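Local coordinates for regulatory protein of LacI family (Chloroflexus aggregans, PDB 3BBL), which regulates transcription as a DNA-binding protein of the LacI family, probably in response to a small-molecule effector, at the interface of chains A and B. Sequence-based numbering; all coordinates share one arbitrary frame. Chains: chain A/B, Regulatory protein of LacI family.

Contact 1: the interface of chains A and B. Residues chain A 17, 170-171, 198; chain B 230-231.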
# COMPACT_ATOMS: atom_id res chain seq x y z
N GLY A 17 -5.94 -0.05 8.59
CA GLY A 17 -6.85 1.07 8.42
C GLY A 17 -6.18 2.29 7.82
O GLY A 17 -6.82 3.32 7.63
N PHE A 170 -9.05 7.76 10.12
CA PHE A 170 -10.26 8.19 9.44
C PHE A 170 -11.26 8.68 10.50
O PHE A 170 -11.83 9.76 10.37
CB PHE A 170 -10.87 7.02 8.68
CG PHE A 170 -12.25 7.29 8.18
CD1 PHE A 170 -12.45 7.95 6.97
CD2 PHE A 170 -13.36 6.89 8.93
CE1 PHE A 170 -13.74 8.21 6.52
CE2 PHE A 170 -14.65 7.15 8.48
CZ PHE A 170 -14.84 7.81 7.27
N GLU A 171 -11.44 7.86 11.53
CA GLU A 171 -12.36 8.15 12.62
C GLU A 171 -12.04 9.49 13.29
O GLU A 171 -12.94 10.29 13.57
CB GLU A 171 -12.32 7.04 13.68
CG GLU A 171 -12.69 5.63 13.20
CD GLU A 171 -11.75 5.03 12.13
OE1 GLU A 171 -10.53 5.32 12.13
OE2 GLU A 171 -12.26 4.25 11.29
N THR A 198 -5.53 9.73 5.22
CA THR A 198 -6.56 9.00 5.95
C THR A 198 -7.46 9.99 6.68
O THR A 198 -8.69 9.86 6.68
CB THR A 198 -5.95 8.03 6.97
OG1 THR A 198 -4.93 7.27 6.32
CG2 THR A 198 -7.00 7.09 7.50
N GLN B 230 -13.00 0.72 2.43
CA GLN B 230 -13.96 0.73 3.52
C GLN B 230 -14.41 2.16 3.86
O GLN B 230 -15.45 2.36 4.49
CB GLN B 230 -13.32 0.11 4.75
CG GLN B 230 -11.95 0.72 5.02
CD GLN B 230 -11.26 0.13 6.22
OE1 GLN B 230 -10.06 0.30 6.40
NE2 GLN B 230 -12.02 -0.58 7.05
N TYR B 231 -13.63 3.15 3.45
CA TYR B 231 -13.96 4.54 3.74
C TYR B 231 -14.73 5.25 2.63
O TYR B 231 -15.11 6.42 2.79
CB TYR B 231 -12.68 5.34 4.04
CG TYR B 231 -11.86 4.77 5.17
CD1 TYR B 231 -10.48 4.61 5.03
CD2 TYR B 231 -12.45 4.39 6.37
CE1 TYR B 231 -9.71 4.06 6.05
CE2 TYR B 231 -11.70 3.85 7.40
CZ TYR B 231 -10.32 3.69 7.23
OH TYR B 231 -9.56 3.14 8.23
O HOH W 1 -8.45 5.00 10.09

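Contact 2: the interface of chains A and B. Residues chain A 11, 14, 21, 23; chain B 24, 227.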
# COMPACT_ATOMS: atom_id res chain seq x y z
N TRP A 11 10.78 -1.99 9.35
CA TRP A 11 9.73 -0.98 9.32
C TRP A 11 8.66 -1.28 10.35
O TRP A 11 8.40 -2.44 10.68
CB TRP A 11 9.11 -0.88 7.92
CG TRP A 11 8.56 -2.16 7.39
CD1 TRP A 11 7.26 -2.58 7.43
CD2 TRP A 11 9.29 -3.18 6.69
NE1 TRP A 11 7.13 -3.79 6.79
CE2 TRP A 11 8.35 -4.18 6.33
CE3 TRP A 11 10.63 -3.34 6.33
CZ2 TRP A 11 8.73 -5.33 5.62
CZ3 TRP A 11 11.00 -4.48 5.63
CH2 TRP A 11 10.05 -5.46 5.28
N THR A 14 2.33 -1.60 9.92
CA THR A 14 1.31 -0.72 9.36
C THR A 14 -0.02 -0.96 10.06
O THR A 14 -0.51 -2.09 10.09
CB THR A 14 1.11 -0.96 7.86
OG1 THR A 14 2.37 -0.92 7.18
CG2 THR A 14 0.20 0.11 7.28
N HIS A 21 0.78 3.28 2.07
CA HIS A 21 1.79 2.26 2.33
C HIS A 21 3.01 2.57 1.46
O HIS A 21 3.12 2.08 0.33
CB HIS A 21 1.25 0.87 1.99
CG HIS A 21 0.06 0.47 2.80
ND1 HIS A 21 0.07 -0.60 3.67
CD2 HIS A 21 -1.18 1.02 2.89
CE1 HIS A 21 -1.11 -0.70 4.26
NE2 HIS A 21 -1.88 0.27 3.81
N LEU A 23 5.89 1.57 1.99
CA LEU A 23 6.88 0.52 2.15
C LEU A 23 7.32 0.11 0.76
O LEU A 23 8.51 -0.04 0.48
CB LEU A 23 6.28 -0.70 2.85
CG LEU A 23 7.18 -1.94 2.77
CD1 LEU A 23 8.37 -1.76 3.71
CD2 LEU A 23 6.39 -3.17 3.14
N ASP B 24 3.26 -5.17 1.69
CA ASP B 24 3.37 -4.97 3.12
C ASP B 24 2.84 -6.14 3.93
O ASP B 24 3.50 -6.58 4.87
CB ASP B 24 2.65 -3.69 3.53
CG ASP B 24 2.67 -3.46 5.02
OD1 ASP B 24 3.77 -3.24 5.57
OD2 ASP B 24 1.59 -3.50 5.64
N PRO B 227 -6.84 -1.36 1.32
CA PRO B 227 -7.05 -0.43 2.43
C PRO B 227 -7.78 0.81 1.94
O PRO B 227 -7.50 1.30 0.84
CB PRO B 227 -5.63 -0.14 2.90
CG PRO B 227 -4.84 -0.22 1.63
CD PRO B 227 -5.41 -1.47 0.99

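Contact 3: the interface of chains A and B. Residues chain A 18-19, 21; chain B 24, 227.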
# COMPACT_ATOMS: atom_id res chain seq x y z
N GLN A 18 -4.88 2.17 7.53
CA GLN A 18 -4.14 3.29 6.95
C GLN A 18 -4.12 3.18 5.42
O GLN A 18 -3.71 2.16 4.86
CB GLN A 18 -2.72 3.34 7.50
CG GLN A 18 -2.13 4.74 7.55
CD GLN A 18 -2.83 5.64 8.56
OE1 GLN A 18 -2.58 6.84 8.61
NE2 GLN A 18 -3.70 5.05 9.38
N VAL A 19 -4.56 4.25 4.77
CA VAL A 19 -4.65 4.34 3.31
C VAL A 19 -3.30 4.34 2.58
O VAL A 19 -3.21 3.89 1.43
CB VAL A 19 -5.47 5.60 2.91
CG1 VAL A 19 -4.87 6.28 1.72
CG2 VAL A 19 -6.84 5.21 2.58
N HIS A 21 0.78 3.28 2.07
CA HIS A 21 1.79 2.26 2.33
C HIS A 21 3.01 2.57 1.46
O HIS A 21 3.12 2.08 0.33
CB HIS A 21 1.25 0.87 1.99
CG HIS A 21 0.06 0.47 2.80
ND1 HIS A 21 0.07 -0.60 3.67
CD2 HIS A 21 -1.18 1.02 2.89
CE1 HIS A 21 -1.11 -0.70 4.26
NE2 HIS A 21 -1.88 0.27 3.81
N ASP B 24 3.26 -5.17 1.69
CA ASP B 24 3.37 -4.97 3.12
C ASP B 24 2.84 -6.14 3.93
O ASP B 24 3.50 -6.58 4.87
CB ASP B 24 2.65 -3.69 3.53
CG ASP B 24 2.67 -3.46 5.02
OD1 ASP B 24 3.77 -3.24 5.57
OD2 ASP B 24 1.59 -3.50 5.64
N PRO B 227 -6.84 -1.36 1.32
CA PRO B 227 -7.05 -0.43 2.43
C PRO B 227 -7.78 0.81 1.94
O PRO B 227 -7.50 1.30 0.84
CB PRO B 227 -5.63 -0.14 2.90
CG PRO B 227 -4.84 -0.22 1.63
CD PRO B 227 -5.41 -1.47 0.99

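Contact 1: the interface of chains A and B
The phenol ring of B:Tyr231 is sandwiched: A:Phe170 covers one of its faces, and CG of its own neighbour B:Gln230 sits 3.8 Å above the centre of the opposite face. At the ring's edge, in its plane, is the backbone carbonyl of A:Gly17. These residues belong to the periplasmic-binding-protein-like core of a LacI-family regulator, with B:Tyr231 on the short 3-10 helix 229-231. The two aromatic rings stack almost parallel, 10° between planes and 4.4 Å between centroids, the two side chains running antiparallel alongside each other. That offset brings CB of A:Phe170 over the tyrosine face in a CH-pi contact. With CG anti to the backbone N (chi1 168°), A:Phe170 lays its ring along the tyrosine from the start of helix 170-181. The tyrosine OH donates to A:Gly17 O at 2.8 Å, lying in the carbonyl plane on a lone pair. A water joins the same hydroxyl to A:Phe170 N and to the carboxylate oxygen OE1 of A:Glu171, whose bent chain turns back toward the helix start. The water's bond to A:Phe170 N is nearly straight, 172° at the hydrogen. A phenylalanine at B:Tyr231 could keep the stack but would probably leave A:Gly17 O and the water without their hydroxyl partner.

Contact 2: the interface of chains A and B
B:Asp24 reaches across from the first turn of helix 23-36 and sets its carboxylate among A:Thr14, A:Leu23 and A:His21. Its CG lies anti to the backbone N (chi1 177°), which extends the acid group toward chain A. The hydroxyl of A:Thr14 points at the carboxylate and is shared between its two oxygens, in weak hydrogen bonds from OG1 to OD2 at 3.1 Å and to OD1 at 3.2 Å. A:Leu23 crosses the aspartate at about a right angle, bringing methyl CD2 to 3.5 Å from B:Asp24 CA. Its other methyl, CD1, rests 3.4 Å above the centre of the A:Trp11 ring, so the leucine touches both the indole and the aspartate, while A:Trp11 NE1 itself comes within 3.6 Å of B:Asp24 OD1. On another side A:His21 presents an edge: B:Asp24 OD2 lies in the imidazole plane, 3.8 Å from ND1, while ring and carboxylate are turned 64° apart. The nearby acid might raise the basicity of the imidazole. Farther along the same ring, NE2 meets CG of B:Pro227 at 3.7 Å, the two side chains crossing obliquely. Helix starts and loops of the two copies thus interlock through polar and apolar contacts, which the two-fold repeats and which are likely to contribute to the dimer typical of LacI-family regulators.

Contact 3: the interface of chains A and B
The backbone of A:Gln18 is extended, and its carbonyl O approaches CB of B:Pro227 at 3.6 Å, after which A:Val19 turns to a helix-like conformation and A:His21 returns to an extended one. In this LacI-family regulator the segment is a loop leading into helix 23-36, and the proline that meets it belongs to a loop of the partner, just ahead of the 3-10 helix 229-231. The imidazole of A:His21 folds back over its own loop: NE2 donates to A:Gln18 O at 2.8 Å. The bond is bent, 130° at the hydrogen, with the acceptor 28° out of the ring plane. On the carbonyl side, NE2 comes in near the line of the C=O bond, somewhat tilted from the carbonyl plane. CG of the histidine lies beside the backbone N, anti to the carbonyl carbon (chi1 -61°), and this turns the ring toward A:Gln18. With NE2 engaged in this way, the bond is likely to limit rotation of the imidazole that faces B:Pro227 and B:Asp24. At the ring edge, in the plane, lies the backbone O of A:Val19. The proline ring meets both members of the bonded pair, CB lying near the acceptor carbonyl. A:Val19 approaches the proline from its backbone side, with methyl CG2 4.3 Å from B:Pro227 O in a loose contact.

Contact 2 and contact 3 are neighbouring parts of one patch, their C-alpha centres about 5 Å apart, and they share A:His21, B:Asp24 and B:Pro227. Contact 1 lies about 10 Å from contact 3 and about 15 Å from contact 2. The loop of residues 17 to 21 in chain A runs through all of them, and on chain B the segment from B:Pro227 to B:Tyr231 links contact 3 with contact 1. Each is repeated with the chains exchanged, so the same loops and helix starts serve twice across the two-fold interface, consistent with the dimers usual in the LacI family.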